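PDB 2RKV: trichothecene 3-O-acetyltransferase from Gibberella zeae, which catalyses transfer of the acetyl group of acetyl coenzyme A to the 3-hydroxyl of trichothecene mycotoxins such as T-2 toxin. Local coordinates for residues 118-123 / 404-409; 18-23 / 153-158; 229-234 / 426-431; 83-88 / 138-143. All blocks are in the same frame, centred on the assembly; numbering follows the deposited sequence.

Interaction 1 (118-123 / 404-409); sequences PRKTLP and IFEPVE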
# COMPACT_ATOMS: atom_id res chain seq x y z
N PRO A 118 -0.76 -11.68 -11.03
CA PRO A 118 0.28 -12.19 -11.95
C PRO A 118 1.61 -12.55 -11.28
O PRO A 118 2.45 -13.21 -11.90
CB PRO A 118 0.47 -11.02 -12.92
CG PRO A 118 0.15 -9.82 -12.11
CD PRO A 118 -0.91 -10.22 -11.12
N ARG A 119 1.80 -12.11 -10.04
CA ARG A 119 3.02 -12.38 -9.29
C ARG A 119 2.71 -12.21 -7.80
O ARG A 119 1.87 -11.40 -7.43
CB ARG A 119 4.15 -11.42 -9.71
CG ARG A 119 5.43 -11.58 -8.90
CD ARG A 119 6.62 -11.02 -9.66
NE ARG A 119 7.85 -11.07 -8.87
CZ ARG A 119 9.08 -10.94 -9.39
NH1 ARG A 119 10.14 -10.98 -8.60
NH2 ARG A 119 9.24 -10.80 -10.70
N LYS A 120 3.40 -12.98 -6.95
CA LYS A 120 3.18 -12.87 -5.51
C LYS A 120 3.70 -11.55 -4.95
O LYS A 120 4.60 -10.92 -5.52
CB LYS A 120 3.83 -14.05 -4.78
CG LYS A 120 3.10 -15.37 -5.02
CD LYS A 120 3.85 -16.56 -4.43
CE LYS A 120 3.95 -16.47 -2.91
NZ LYS A 120 2.62 -16.62 -2.25
N THR A 121 3.12 -11.13 -3.83
CA THR A 121 3.56 -9.94 -3.10
C THR A 121 5.01 -10.08 -2.60
O THR A 121 5.82 -9.16 -2.76
CB THR A 121 2.64 -9.68 -1.90
OG1 THR A 121 1.33 -9.35 -2.38
CG2 THR A 121 3.18 -8.54 -1.05
N LEU A 122 5.30 -11.23 -2.00
CA LEU A 122 6.59 -11.47 -1.38
C LEU A 122 7.49 -12.30 -2.30
O LEU A 122 6.98 -13.00 -3.18
CB LEU A 122 6.41 -12.16 -0.02
CG LEU A 122 5.54 -11.38 0.98
CD1 LEU A 122 5.24 -12.21 2.24
CD2 LEU A 122 6.15 -10.02 1.35
N PRO A 123 8.83 -12.20 -2.12
CA PRO A 123 9.78 -12.97 -2.92
C PRO A 123 9.80 -14.44 -2.50
O PRO A 123 10.81 -14.93 -1.98
CB PRO A 123 11.12 -12.29 -2.61
CG PRO A 123 10.95 -11.76 -1.22
CD PRO A 123 9.51 -11.32 -1.14
N ILE A 404 -5.28 -11.27 -0.80
CA ILE A 404 -4.70 -11.95 0.34
C ILE A 404 -3.34 -12.55 -0.03
O ILE A 404 -3.14 -13.02 -1.16
CB ILE A 404 -5.66 -13.03 0.91
CG1 ILE A 404 -5.26 -13.43 2.33
CG2 ILE A 404 -5.77 -14.24 -0.02
CD1 ILE A 404 -6.36 -14.18 3.09
N PHE A 405 -2.41 -12.50 0.91
CA PHE A 405 -1.12 -13.17 0.78
C PHE A 405 -0.74 -13.75 2.14
O PHE A 405 -1.62 -13.91 3.01
CB PHE A 405 -0.05 -12.24 0.17
CG PHE A 405 0.26 -10.99 0.98
CD1 PHE A 405 1.51 -10.85 1.59
CD2 PHE A 405 -0.65 -9.94 1.07
CE1 PHE A 405 1.83 -9.69 2.32
CE2 PHE A 405 -0.34 -8.77 1.80
CZ PHE A 405 0.92 -8.65 2.42
N GLU A 406 0.53 -14.10 2.32
CA GLU A 406 0.96 -14.66 3.60
C GLU A 406 0.62 -13.69 4.73
O GLU A 406 0.76 -12.48 4.56
CB GLU A 406 2.46 -14.96 3.61
CG GLU A 406 2.88 -16.17 2.76
CD GLU A 406 3.02 -15.86 1.27
OE1 GLU A 406 2.91 -14.67 0.88
OE2 GLU A 406 3.25 -16.81 0.49
N PRO A 407 0.15 -14.22 5.88
CA PRO A 407 -0.02 -13.35 7.03
C PRO A 407 1.30 -12.70 7.42
O PRO A 407 2.35 -13.35 7.36
CB PRO A 407 -0.48 -14.33 8.13
CG PRO A 407 -1.12 -15.44 7.39
CD PRO A 407 -0.26 -15.60 6.16
N VAL A 408 1.23 -11.42 7.77
CA VAL A 408 2.38 -10.67 8.26
C VAL A 408 1.89 -9.96 9.51
O VAL A 408 1.16 -8.96 9.41
CB VAL A 408 2.87 -9.63 7.22
CG1 VAL A 408 4.05 -8.83 7.77
CG2 VAL A 408 3.25 -10.30 5.90
N GLU A 409 2.25 -10.48 10.67
CA GLU A 409 1.66 -10.00 11.92
C GLU A 409 1.78 -8.49 12.08
O GLU A 409 2.87 -7.93 11.94
CB GLU A 409 2.26 -10.70 13.15
CG GLU A 409 1.43 -10.44 14.40
CD GLU A 409 2.03 -11.03 15.66
OE1 GLU A 409 3.13 -11.63 15.59
OE2 GLU A 409 1.40 -10.87 16.72
O HOH W 1 3.29 -13.26 -1.32
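K120 and E406 meet tip to tip across two facing loops, K120 NZ lying 2.8 Å from E406 OE2. This salt bridge uses the syn side of the oxygen, with the nitrogen 20° out of the carboxylate plane. The lysine chain bends at its last two torsions and the glutamate at chi2 (82°), which turns the carboxylate back toward the loop 118-123. There E406 OE1 accepts a bond from a water (2.6 Å), and that water in turn accepts the N-H of L122, whose N is 2.9 Å from it. Each carboxylate oxygen thus has its own partner, and E113 gives K120 NZ a second acid. The apolar half of the contact centres on F405, whose CG stands between its own backbone N and carbonyl carbon (chi1 61°), a setting that turns the ring to T121. T121 CG2 sits over one ring face, 4.0 Å from the F405 centroid, as a CH-pi contact, while T121 OG1 is bonded to R402. L122 CD1 comes to the ring edge instead, 4.0 Å from F405 CD1. L122 lines the trichothecene pocket, and the contact joins its loop to the one leading into strand 411-414, between the two large mixed sheets of this BAHD acyltransferase.

Interaction 2 (18-23 / 153-158); sequences SIYTQI and NGQHGA. With ZBA (12,13-Epoxytrichothec-9-ene-3,4,8,15-tetrol-4,15-diacetate-8-isovalerate), chain D.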
# COMPACT_ATOMS: atom_id res chain seq x y z
N SER A 18 12.17 -5.94 -3.05
CA SER A 18 11.79 -7.36 -3.17
C SER A 18 10.26 -7.61 -3.18
O SER A 18 9.81 -8.76 -3.28
CB SER A 18 12.43 -8.17 -2.03
OG SER A 18 12.01 -7.68 -0.77
N ILE A 19 9.49 -6.53 -3.10
CA ILE A 19 8.04 -6.60 -2.88
C ILE A 19 7.27 -6.08 -4.09
O ILE A 19 7.70 -5.13 -4.75
CB ILE A 19 7.65 -5.77 -1.63
CG1 ILE A 19 8.15 -6.45 -0.35
CG2 ILE A 19 6.13 -5.55 -1.57
CD1 ILE A 19 7.99 -5.57 0.90
N TYR A 20 6.12 -6.71 -4.36
CA TYR A 20 5.12 -6.17 -5.28
C TYR A 20 3.85 -5.78 -4.55
O TYR A 20 3.29 -6.59 -3.78
CB TYR A 20 4.80 -7.17 -6.39
CG TYR A 20 5.81 -7.13 -7.51
CD1 TYR A 20 7.01 -7.84 -7.43
CD2 TYR A 20 5.56 -6.37 -8.65
CE1 TYR A 20 7.94 -7.79 -8.47
CE2 TYR A 20 6.49 -6.32 -9.70
CZ TYR A 20 7.67 -7.02 -9.60
OH TYR A 20 8.58 -6.96 -10.63
N THR A 21 3.38 -4.55 -4.78
CA THR A 21 2.09 -4.10 -4.27
C THR A 21 0.98 -4.53 -5.23
O THR A 21 1.04 -4.20 -6.42
CB THR A 21 2.03 -2.56 -4.13
OG1 THR A 21 3.10 -2.12 -3.28
CG2 THR A 21 0.68 -2.11 -3.56
N GLN A 22 -0.02 -5.24 -4.71
CA GLN A 22 -1.15 -5.70 -5.52
C GLN A 22 -2.44 -4.97 -5.16
O GLN A 22 -2.68 -4.66 -4.00
CB GLN A 22 -1.40 -7.21 -5.33
CG GLN A 22 -0.17 -8.09 -5.47
CD GLN A 22 -0.36 -9.43 -4.79
OE1 GLN A 22 -1.07 -9.53 -3.79
NE2 GLN A 22 0.29 -10.46 -5.32
N ILE A 23 -3.28 -4.72 -6.16
CA ILE A 23 -4.63 -4.23 -5.92
C ILE A 23 -5.53 -4.84 -6.98
O ILE A 23 -5.10 -5.00 -8.14
CB ILE A 23 -4.69 -2.67 -5.90
CG1 ILE A 23 -6.05 -2.15 -5.40
CG2 ILE A 23 -4.30 -2.08 -7.28
CD1 ILE A 23 -6.30 -2.34 -3.90
N ASN A 153 -0.07 -5.31 -10.27
CA ASN A 153 1.12 -5.42 -9.44
C ASN A 153 2.08 -4.31 -9.80
O ASN A 153 2.34 -4.08 -10.98
CB ASN A 153 1.86 -6.73 -9.71
CG ASN A 153 1.24 -7.92 -9.00
OD1 ASN A 153 0.03 -8.01 -8.87
ND2 ASN A 153 2.09 -8.82 -8.53
N GLY A 154 2.62 -3.62 -8.79
CA GLY A 154 3.68 -2.63 -9.01
C GLY A 154 4.92 -2.97 -8.20
O GLY A 154 4.82 -3.26 -7.01
N GLN A 155 6.08 -2.92 -8.84
CA GLN A 155 7.35 -3.17 -8.16
C GLN A 155 7.56 -2.06 -7.13
O GLN A 155 7.63 -0.88 -7.51
CB GLN A 155 8.51 -3.18 -9.16
CG GLN A 155 9.65 -4.11 -8.75
CD GLN A 155 10.21 -3.76 -7.40
OE1 GLN A 155 10.10 -4.54 -6.44
NE2 GLN A 155 10.76 -2.57 -7.29
N HIS A 156 7.66 -2.38 -5.85
CA HIS A 156 7.64 -1.35 -4.83
C HIS A 156 8.82 -0.39 -4.78
O HIS A 156 8.68 0.64 -4.25
CB HIS A 156 7.40 -1.96 -3.42
CG HIS A 156 6.66 -1.07 -2.45
ND1 HIS A 156 6.83 0.29 -2.37
CD2 HIS A 156 5.74 -1.37 -1.53
CE1 HIS A 156 6.06 0.78 -1.42
NE2 HIS A 156 5.39 -0.21 -0.88
N GLY A 157 9.97 -0.82 -5.27
CA GLY A 157 11.10 0.11 -5.41
C GLY A 157 10.79 1.18 -6.45
O GLY A 157 11.25 2.32 -6.34
N ALA A 158 9.99 0.81 -7.44
CA ALA A 158 9.61 1.72 -8.54
C ALA A 158 8.41 2.60 -8.23
O ALA A 158 8.22 3.64 -8.86
CB ALA A 158 9.35 0.92 -9.81
O18 ZBA D . 6.40 -5.86 6.19
C44 ZBA D . 6.94 -5.94 5.16
C45 ZBA D . 8.18 -6.69 4.88
C46 ZBA D . 7.91 -7.93 4.16
C48 ZBA D . 7.04 -8.78 4.94
C47 ZBA D . 9.07 -8.85 3.90
O17 ZBA D . 6.43 -5.36 4.07
C31 ZBA D . 5.12 -4.77 4.07
C30 ZBA D . 5.13 -3.36 4.58
C32 ZBA D . 4.60 -4.93 2.69
C39 ZBA D . 4.45 -6.37 2.26
C33 ZBA D . 4.35 -3.92 1.93
C34 ZBA D . 4.50 -2.50 2.34
O10 ZBA D . 3.18 -2.08 2.72
C29 ZBA D . 5.45 -2.29 3.54
C38 ZBA D . 6.88 -2.45 3.05
O12 ZBA D . 7.72 -2.88 4.11
C40 ZBA D . 8.96 -2.44 4.24
C41 ZBA D . 9.63 -3.08 5.43
O13 ZBA D . 9.48 -1.67 3.58
C28 ZBA D . 5.24 -0.82 4.11
C37 ZBA D . 6.24 -0.43 5.21
C35 ZBA D . 3.78 -0.73 4.56
C25 ZBA D . 3.05 -0.81 3.27
C36 ZBA D . 3.23 -0.83 5.88
O11 ZBA D . 3.49 0.44 5.33
C27 ZBA D . 5.20 0.21 2.93
C26 ZBA D . 3.75 0.24 2.47
O16 ZBA D . 3.61 0.05 1.09
O14 ZBA D . 5.50 1.48 3.52
C42 ZBA D . 6.04 2.52 2.90
O15 ZBA D . 6.26 3.55 3.46
C43 ZBA D . 6.27 2.25 1.51
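T21 and G154 form the hydrogen-bonded pair of an antiparallel strand pairing that leads directly into the active site, because H156, just past the end of strand 147-155, opens the HXXXD motif of the BAHD acyltransferases. Strands 20-23 and 153-155 make an angle of 159°. Their backbones exchange two bonds, T21 N to G154 O (3.0 Å) and G154 N to T21 O (2.9 Å). A third follows where the pairing ends: the N-H of H156 reaches I19 O at 3.0 Å, tying the start of the motif to the residue before strand 20-28.

Among the side chains, Y20 and Q155 share a face of the sheet with Q22 and N153. The Y20 ring turns one face to the Q155 backbone, its centroid 4.0 Å from Q155 CA in a CH-pi contact, and its hydroxyl is bonded to P135 O. Q22 and N153 lie side by side, with Q22 CG 3.4 Å from N153 OD1. That oxygen is buried with no polar partner in the model, whereas N153 ND2 and Q22 NE2 both bond R119 O and Q22 OE1 goes to R402.

Two residues of this pair of segments meet the toxin. I19 CD1 approaches the ester oxygen O17 of the ligand (3.5 Å). T21 OG1 lies 3.3 Å from H156 CD2, and H156 NE2 points in the ring plane at O16, the 3-hydroxyl oxygen of the toxin, in a nearly straight 2.7 Å hydrogen bond (177°).

Interaction 3 (229-234 / 426-431); sequences ASWAFF and ALSLRD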
# COMPACT_ATOMS: atom_id res chain seq x y z
N ALA A 229 -1.23 -16.96 12.24
CA ALA A 229 -1.85 -15.66 11.99
C ALA A 229 -2.77 -15.72 10.77
O ALA A 229 -2.78 -16.71 10.04
CB ALA A 229 -0.77 -14.60 11.80
N SER A 230 -3.55 -14.66 10.57
CA SER A 230 -4.43 -14.59 9.41
C SER A 230 -4.65 -13.15 8.94
O SER A 230 -4.23 -12.21 9.62
CB SER A 230 -5.78 -15.25 9.71
OG SER A 230 -6.62 -14.42 10.51
N TRP A 231 -5.28 -13.02 7.78
CA TRP A 231 -5.74 -11.75 7.22
C TRP A 231 -7.27 -11.69 7.28
O TRP A 231 -7.94 -12.71 7.09
CB TRP A 231 -5.33 -11.65 5.74
CG TRP A 231 -3.94 -11.15 5.48
CD1 TRP A 231 -2.87 -11.89 5.05
CD2 TRP A 231 -3.48 -9.80 5.61
NE1 TRP A 231 -1.77 -11.08 4.93
CE2 TRP A 231 -2.12 -9.79 5.25
CE3 TRP A 231 -4.10 -8.60 5.98
CZ2 TRP A 231 -1.35 -8.62 5.27
CZ3 TRP A 231 -3.34 -7.43 6.01
CH2 TRP A 231 -1.97 -7.45 5.65
N ALA A 232 -7.82 -10.50 7.50
CA ALA A 232 -9.26 -10.29 7.39
C ALA A 232 -9.57 -8.84 7.04
O ALA A 232 -8.90 -7.92 7.52
CB ALA A 232 -9.97 -10.67 8.69
N PHE A 233 -10.61 -8.64 6.24
CA PHE A 233 -11.16 -7.34 6.04
C PHE A 233 -12.23 -7.11 7.09
O PHE A 233 -12.96 -8.00 7.43
CB PHE A 233 -11.90 -7.23 4.71
CG PHE A 233 -11.02 -7.14 3.46
CD1 PHE A 233 -11.50 -7.58 2.27
CD2 PHE A 233 -9.75 -6.64 3.50
CE1 PHE A 233 -10.76 -7.53 1.14
CE2 PHE A 233 -9.02 -6.57 2.37
CZ PHE A 233 -9.51 -7.02 1.20
N PHE A 234 -12.29 -5.86 7.51
CA PHE A 234 -13.36 -5.32 8.34
C PHE A 234 -13.91 -4.06 7.70
O PHE A 234 -13.16 -3.25 7.27
CB PHE A 234 -12.80 -4.94 9.72
CG PHE A 234 -12.30 -6.11 10.51
CD1 PHE A 234 -11.00 -6.53 10.44
CD2 PHE A 234 -13.13 -6.77 11.38
CE1 PHE A 234 -10.58 -7.58 11.16
CE2 PHE A 234 -12.70 -7.83 12.12
CZ PHE A 234 -11.46 -8.25 11.99
N ALA A 426 -7.85 -3.87 6.08
CA ALA A 426 -7.24 -5.21 6.10
C ALA A 426 -6.29 -5.35 7.28
O ALA A 426 -5.33 -4.59 7.39
CB ALA A 426 -6.51 -5.49 4.78
N LEU A 427 -6.57 -6.30 8.16
CA LEU A 427 -5.74 -6.53 9.35
C LEU A 427 -5.11 -7.91 9.32
O LEU A 427 -5.80 -8.89 9.00
CB LEU A 427 -6.59 -6.41 10.62
CG LEU A 427 -6.81 -5.01 11.19
CD1 LEU A 427 -7.56 -4.08 10.24
CD2 LEU A 427 -7.56 -5.11 12.50
N SER A 428 -3.81 -7.97 9.60
CA SER A 428 -3.13 -9.25 9.81
C SER A 428 -2.71 -9.33 11.27
O SER A 428 -1.98 -8.47 11.77
CB SER A 428 -1.93 -9.42 8.88
OG SER A 428 -1.40 -10.74 8.97
N LEU A 429 -3.21 -10.36 11.95
CA LEU A 429 -2.97 -10.50 13.38
C LEU A 429 -2.79 -11.97 13.73
O LEU A 429 -3.31 -12.85 13.03
CB LEU A 429 -4.16 -9.94 14.16
CG LEU A 429 -4.45 -8.43 14.15
CD1 LEU A 429 -5.81 -8.17 14.80
CD2 LEU A 429 -3.35 -7.62 14.84
N ARG A 430 -2.07 -12.24 14.81
CA ARG A 430 -2.00 -13.61 15.31
C ARG A 430 -3.38 -14.07 15.76
O ARG A 430 -4.22 -13.25 16.18
CB ARG A 430 -0.92 -13.77 16.39
CG ARG A 430 -1.25 -13.20 17.77
CD ARG A 430 -0.15 -13.55 18.78
NE ARG A 430 1.12 -12.92 18.41
CZ ARG A 430 2.31 -13.21 18.92
NH1 ARG A 430 2.43 -14.15 19.85
NH2 ARG A 430 3.38 -12.56 18.49
N ASP A 431 -3.63 -15.37 15.65
CA ASP A 431 -4.97 -15.93 15.86
C ASP A 431 -5.63 -15.47 17.15
O ASP A 431 -6.81 -15.11 17.16
CB ASP A 431 -4.93 -17.45 15.80
CG ASP A 431 -4.72 -17.99 14.40
OD1 ASP A 431 -4.77 -17.21 13.42
OD2 ASP A 431 -4.51 -19.22 14.27
O HOH W 2 -4.23 -19.12 11.30
O HOH W 3 -5.59 -14.70 12.93
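Strands 229-234 and 426-430 run antiparallel at 153°, with S230 paired to L429 and A232 to L427 by two backbone hydrogen bonds each, of which L427 N to A232 O is the straightest (2.9 Å). Near the end of the pairing the chains draw close, A229 CA standing opposite R430.

The side chains of W231, F233, A426 and S428 share one face of the sheet. S428 CB lies squarely over the W231 six-membered ring, 3.4 Å from its centroid and only 3° off the normal, a CH-pi contact. With CG anti to the carbonyl carbon (chi1 -84°), the indole extends over the neighbouring strand, and W231 CZ3 comes within 3.9 Å of A426 CB. The same methyl meets the edge of the F233 ring, 3.6 Å from F233 CE2, so that A426 is held between two aromatic side chains. The polar ends turn to the loop 404-409: W231 NE1 bonds E406 O, and S428 OG is bonded by V408 N. On the other face F234 CE1 touches L427 CD2 at 4.1 Å, the two side chains crossing at about a right angle. Farther along, a water takes the proton of S230 OG (2.6 Å) and donates to L429 O and D431 OD1, joining the strands beyond their backbone bonds.

R430 occupies the N-cap position of helix 431-439, which packs through M434 and L437 on the side of S230, F234, L427 and L429. Strand 411-414 borders strand 423-430 on its other flank, placing this pair within the larger mixed sheet.

Interaction 4 (83-88 / 138-143); sequences RVVVKD and LLQLNF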
# COMPACT_ATOMS: atom_id res chain seq x y z
N ARG A 83 3.39 -6.64 -19.27
CA ARG A 83 2.76 -7.96 -19.40
C ARG A 83 1.38 -8.00 -18.77
O ARG A 83 1.21 -7.64 -17.60
CB ARG A 83 3.62 -9.03 -18.73
CG ARG A 83 4.94 -9.33 -19.42
CD ARG A 83 5.77 -10.28 -18.59
NE ARG A 83 6.92 -10.80 -19.33
CZ ARG A 83 7.75 -11.73 -18.88
NH1 ARG A 83 7.58 -12.27 -17.68
NH2 ARG A 83 8.77 -12.13 -19.64
N VAL A 84 0.40 -8.45 -19.55
CA VAL A 84 -0.91 -8.82 -19.00
C VAL A 84 -1.15 -10.32 -19.21
O VAL A 84 -0.85 -10.87 -20.27
CB VAL A 84 -2.09 -7.95 -19.56
CG1 VAL A 84 -2.32 -8.20 -21.04
CG2 VAL A 84 -3.39 -8.20 -18.76
N VAL A 85 -1.63 -10.96 -18.16
CA VAL A 85 -2.02 -12.37 -18.20
C VAL A 85 -3.54 -12.37 -18.21
O VAL A 85 -4.17 -11.65 -17.43
CB VAL A 85 -1.50 -13.12 -16.93
CG1 VAL A 85 -2.13 -14.53 -16.82
CG2 VAL A 85 0.02 -13.23 -16.95
N VAL A 86 -4.13 -13.18 -19.08
CA VAL A 86 -5.57 -13.37 -19.11
C VAL A 86 -5.86 -14.77 -18.59
O VAL A 86 -5.28 -15.76 -19.08
CB VAL A 86 -6.14 -13.18 -20.54
CG1 VAL A 86 -7.66 -13.37 -20.55
CG2 VAL A 86 -5.75 -11.80 -21.09
N LYS A 87 -6.70 -14.84 -17.56
CA LYS A 87 -7.09 -16.09 -16.91
C LYS A 87 -8.60 -16.26 -16.95
O LYS A 87 -9.33 -15.40 -16.45
CB LYS A 87 -6.66 -16.07 -15.44
CG LYS A 87 -5.46 -16.90 -15.08
CD LYS A 87 -5.71 -17.49 -13.71
CE LYS A 87 -4.45 -17.94 -13.01
NZ LYS A 87 -4.84 -18.54 -11.72
N ASP A 88 -9.07 -17.37 -17.52
CA ASP A 88 -10.51 -17.65 -17.54
C ASP A 88 -10.91 -18.58 -16.40
O ASP A 88 -10.65 -19.79 -16.45
CB ASP A 88 -10.96 -18.24 -18.89
CG ASP A 88 -12.46 -18.52 -18.94
OD1 ASP A 88 -13.21 -18.04 -18.04
OD2 ASP A 88 -12.91 -19.20 -19.89
N LEU A 138 2.84 -5.33 -13.63
CA LEU A 138 2.28 -6.56 -14.19
C LEU A 138 0.78 -6.52 -14.00
O LEU A 138 0.29 -6.03 -12.98
CB LEU A 138 2.85 -7.80 -13.49
CG LEU A 138 4.33 -8.13 -13.70
CD1 LEU A 138 4.77 -9.19 -12.70
CD2 LEU A 138 4.60 -8.61 -15.12
N LEU A 139 0.04 -7.04 -14.98
CA LEU A 139 -1.43 -7.00 -14.95
C LEU A 139 -2.03 -8.40 -15.14
O LEU A 139 -1.44 -9.25 -15.78
CB LEU A 139 -1.94 -6.06 -16.04
CG LEU A 139 -1.30 -4.68 -15.81
CD1 LEU A 139 -0.28 -4.32 -16.90
CD2 LEU A 139 -2.32 -3.59 -15.55
N GLN A 140 -3.21 -8.62 -14.56
CA GLN A 140 -3.95 -9.85 -14.78
C GLN A 140 -5.43 -9.53 -14.93
O GLN A 140 -6.01 -8.81 -14.11
CB GLN A 140 -3.71 -10.86 -13.65
CG GLN A 140 -4.32 -12.25 -13.92
CD GLN A 140 -3.56 -13.36 -13.23
OE1 GLN A 140 -2.34 -13.42 -13.31
NE2 GLN A 140 -4.29 -14.26 -12.55
N LEU A 141 -6.01 -10.04 -16.02
CA LEU A 141 -7.45 -9.96 -16.24
C LEU A 141 -8.01 -11.34 -15.95
O LEU A 141 -7.65 -12.30 -16.62
CB LEU A 141 -7.77 -9.60 -17.70
CG LEU A 141 -7.44 -8.18 -18.14
CD1 LEU A 141 -7.60 -8.02 -19.66
CD2 LEU A 141 -8.29 -7.16 -17.40
N ASN A 142 -8.88 -11.43 -14.94
CA ASN A 142 -9.48 -12.70 -14.54
C ASN A 142 -10.96 -12.70 -14.89
O ASN A 142 -11.72 -11.88 -14.36
CB ASN A 142 -9.33 -12.91 -13.03
CG ASN A 142 -7.89 -12.83 -12.57
OD1 ASN A 142 -7.14 -13.81 -12.67
ND2 ASN A 142 -7.49 -11.66 -12.06
N PHE A 143 -11.39 -13.60 -15.78
CA PHE A 143 -12.82 -13.76 -16.03
C PHE A 143 -13.41 -14.63 -14.93
O PHE A 143 -12.94 -15.74 -14.71
CB PHE A 143 -13.12 -14.46 -17.37
CG PHE A 143 -12.38 -13.92 -18.56
CD1 PHE A 143 -11.87 -12.62 -18.61
CD2 PHE A 143 -12.22 -14.74 -19.67
CE1 PHE A 143 -11.21 -12.16 -19.74
CE2 PHE A 143 -11.57 -14.29 -20.80
CZ PHE A 143 -11.05 -13.00 -20.83
O HOH W 4 1.31 -10.07 -16.01
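V84 and L139 belong to a parallel strand pair at the edge of the five-stranded mixed sheet, where 83-88 is the outermost strand and 137-144 its inner neighbour. The short segments deviate by 18° from exact parallelism. Five backbone hydrogen bonds alternate along them in the manner of parallel sheets: V85 and K87 each give their N-H to one residue and their carbonyl to another two places farther on, as in V85 N to L139 O (2.9 Å) and L141 N to V85 O (2.8 Å). A water bridges R83 O and L139 O.

The face that carries V84, V86, L139, L141 and F143 is mostly apolar, with D88 at its end. V84 places CG2 anti to its backbone N, the branch that meets L139 CB at 3.8 Å and L141 CG at 4.1 Å. V86 CG1, likewise anti to N (chi1 -179°), presses against F143 CZ at 3.4 Å. The D88 side chain runs across that of F143, its carboxylate plane 54° from the ring and D88 OD1 3.6 Å from F143 CB, while D88 OD2 forms a salt bridge with R90. Helix 35-52 packs on this face, touching V84, L139 and F143, and Y35 stacks on the F143 ring.

The reverse face mixes apolar and polar groups. R83 CB packs beside L138 CD2 (3.8 Å), and V85 and Q140 lie side by side. The extended Q140 chain carries its amide along the strand to N142, where Q140 NE2 donates in its own amide plane to a lone pair of N142 OD1, 2.9 Å away.

In the fold
Interactions 2 and 4 belong to the same five-stranded sheet and are joined through adjacent strands 147-155 and 137-144, where N153 N bonds L138 O; interaction 3 lies in the seven-stranded sheet. Interaction 1 links the two: segment 118-123 bonds through its backbone to the strands of interaction 2, and segment 404-409 holds those of interaction 3, in part by a salt bridge between E409 OE2 and R430 NE. Interactions 1, 2 and 3 are buried, whereas interaction 4 has an exposed outer strand. Chemistry follows place: side chains and a water between loops in 1, antiparallel backbone bonds in 2 and 3, parallel ones in 4. Interactions 1 and 2 both reach the toxin.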